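Local structure of pectinesterase inhibitor 1 (Arabidopsis thaliana, 1X91) at residues P18-K23 with K137-I142. The protein inhibits pectin methylesterase, the plant cell-wall enzyme that removes methyl esters from pectin. The protein carries 1 engineered substitution. Sequence-based numbering, arbitrary orientation.
Sequences PSFCLK and KNLCGI
Phe20 lays one face of its ring against Asn138. The contact is a CH-pi interaction: Asn138 CB lies over the face, 3.9 Å from the centroid of the Phe20 ring. It is displaced toward the rim, and the ring atom closest to Asn138 CB is Phe20 CD2 at 3.6 Å. The amide is not stacked on the ring, since the two planes are 43° apart. Asn138 ND2 lies 3.9 Å from Phe20 CG. Phe20 CG is anti to the backbone N (chi1 175°), and this sets the root of the ring beside Asn138 ND2.

The remaining contacts are apolar. Leu139 meets the far edge of the ring, its CG 3.8 Å from Phe20 CZ. Its CD2 lies in the ring plane, beside CE2 and CZ. Ile142 reaches the same rim with CD1, 4.0 Å from Phe20 CE2.

Helix 18-27 is part of what is evidently the N-terminal alpha-hairpin extension, which is required for inhibitor activity. Helix 127-149 belongs to the four-helix bundle. The short segments cross at -74°, with their axes 10.0 Å apart at closest approach, so here the hairpin segment runs steeply across the bundle segment. An alanine at Phe20 would probably open a gap between the two helices, taking the ring away from Asn138 CB and from the Leu139 branch, which would keep its contact with Phe24.

Cys21 makes the second apolar patch. Ile142 CD1 packs against Cys21 CB at 3.7 Å, and the methyl also touches the backbone CA. Cys21 SG lies 3.9 Å from Ile142 CD1 and is disulfide-bonded to Cys12, so Ile142 packs beside the link that ties this helix to the chain segment before it. Phe24, one turn on from Phe20, also touches Leu139 and Ile142.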
loop_
_atom_site.group_PDB
_atom_site.type_symbol
_atom_site.label_atom_id
_atom_site.label_comp_id
_atom_site.label_asym_id
_atom_site.label_seq_id
_atom_site.Cartn_x
_atom_site.Cartn_y
_atom_site.Cartn_z
ATOM N N PRO A 18 1.926 -10.937 -9.377
ATOM C CA PRO A 18 2.816 -10.483 -10.448
ATOM C C PRO A 18 2.054 -9.756 -11.553
ATOM O O PRO A 18 2.661 -8.820 -12.079
ATOM C CB PRO A 18 3.550 -11.784 -10.888
ATOM C CG PRO A 18 3.550 -12.565 -9.650
ATOM C CD PRO A 18 2.082 -12.379 -9.124
ATOM N N SER A 19 0.813 -10.124 -11.905
ATOM C CA SER A 19 0.047 -9.405 -12.927
ATOM C C SER A 19 -0.046 -7.929 -12.545
ATOM O O SER A 19 0.237 -7.047 -13.356
ATOM C CB SER A 19 -1.354 -9.973 -13.144
ATOM O OG SER A 19 -1.257 -11.313 -13.641
ATOM N N PHE A 20 -0.452 -7.671 -11.311
ATOM C CA PHE A 20 -0.546 -6.286 -10.856
ATOM C C PHE A 20 0.771 -5.544 -10.975
ATOM O O PHE A 20 0.826 -4.391 -11.444
ATOM C CB PHE A 20 -1.064 -6.210 -9.420
ATOM C CG PHE A 20 -1.071 -4.792 -8.873
ATOM C CD1 PHE A 20 -2.206 -4.032 -8.932
ATOM C CD2 PHE A 20 0.058 -4.256 -8.299
ATOM C CE1 PHE A 20 -2.231 -2.734 -8.408
ATOM C CE2 PHE A 20 0.078 -2.927 -7.833
ATOM C CZ PHE A 20 -1.081 -2.192 -7.866
ATOM N N CYS A 21 1.849 -6.182 -10.555
ATOM C CA CYS A 21 3.168 -5.592 -10.552
ATOM C C CYS A 21 3.619 -5.309 -11.978
ATOM O O CYS A 21 4.108 -4.244 -12.248
ATOM C CB CYS A 21 4.173 -6.496 -9.862
ATOM S SG CYS A 21 5.890 -6.044 -9.868
ATOM N N LEU A 22 3.405 -6.255 -12.890
ATOM C CA LEU A 22 3.734 -6.025 -14.288
ATOM C C LEU A 22 2.956 -4.854 -14.861
ATOM O O LEU A 22 3.503 -4.024 -15.548
ATOM C CB LEU A 22 3.489 -7.293 -15.118
ATOM C CG LEU A 22 4.401 -8.467 -14.766
ATOM C CD1 LEU A 22 3.840 -9.777 -15.390
ATOM C CD2 LEU A 22 5.887 -8.267 -15.182
ATOM N N LYS A 23 1.666 -4.780 -14.574
ATOM C CA LYS A 23 0.882 -3.661 -14.996
ATOM C C LYS A 23 1.456 -2.362 -14.464
ATOM O O LYS A 23 1.627 -1.383 -15.193
ATOM C CB LYS A 23 -0.561 -3.858 -14.559
ATOM C CG LYS A 23 -1.534 -2.704 -14.894
ATOM C CD LYS A 23 -2.932 -2.922 -14.334
ATOM C CE LYS A 23 -3.826 -3.641 -15.256
ATOM N NZ LYS A 23 -5.285 -3.532 -14.852
ATOM N N LYS A 137 -1.968 -3.312 -0.642
ATOM C CA LYS A 137 -1.211 -4.444 -0.225
ATOM C C LYS A 137 -0.180 -4.817 -1.320
ATOM O O LYS A 137 0.990 -5.087 -1.011
ATOM C CB LYS A 137 -2.169 -5.585 0.092
ATOM C CG LYS A 137 -1.519 -6.826 0.476
ATOM C CD LYS A 137 -2.616 -7.786 1.052
ATOM C CE LYS A 137 -2.011 -9.094 1.300
ATOM N NZ LYS A 137 -3.022 -10.078 1.683
ATOM N N ASN A 138 -0.636 -4.826 -2.558
ATOM C CA ASN A 138 0.245 -5.174 -3.691
ATOM C C ASN A 138 1.375 -4.154 -3.866
ATOM O O ASN A 138 2.554 -4.526 -4.092
ATOM C CB ASN A 138 -0.598 -5.259 -4.957
ATOM C CG ASN A 138 -1.493 -6.491 -4.971
ATOM O OD1 ASN A 138 -1.189 -7.489 -4.323
ATOM N ND2 ASN A 138 -2.624 -6.393 -5.684
ATOM N N LEU A 139 1.052 -2.864 -3.791
ATOM C CA LEU A 139 2.038 -1.794 -3.912
ATOM C C LEU A 139 3.042 -1.905 -2.776
ATOM O O LEU A 139 4.242 -1.748 -2.987
ATOM C CB LEU A 139 1.386 -0.403 -3.921
ATOM C CG LEU A 139 0.633 -0.072 -5.189
ATOM C CD1 LEU A 139 -0.203 1.137 -4.933
ATOM C CD2 LEU A 139 1.633 0.228 -6.316
ATOM N N CYS A 140 2.564 -2.147 -1.544
ATOM C CA CYS A 140 3.534 -2.356 -0.448
ATOM C C CYS A 140 4.443 -3.536 -0.723
ATOM O O CYS A 140 5.648 -3.465 -0.435
ATOM C CB CYS A 140 2.859 -2.505 0.926
ATOM S SG CYS A 140 2.012 -1.064 1.588
ATOM N N GLY A 141 3.889 -4.606 -1.274
ATOM C CA GLY A 141 4.681 -5.793 -1.606
ATOM C C GLY A 141 5.792 -5.460 -2.592
ATOM O O GLY A 141 6.931 -5.884 -2.393
ATOM N N ILE A 142 5.497 -4.631 -3.592
ATOM C CA ILE A 142 6.494 -4.175 -4.541
ATOM C C ILE A 142 7.560 -3.333 -3.828
ATOM O O ILE A 142 8.759 -3.502 -4.024
ATOM C CB ILE A 142 5.845 -3.394 -5.724
ATOM C CG1 ILE A 142 4.931 -4.307 -6.538
ATOM C CG2 ILE A 142 6.934 -2.803 -6.605
ATOM C CD1 ILE A 142 4.023 -3.601 -7.525
#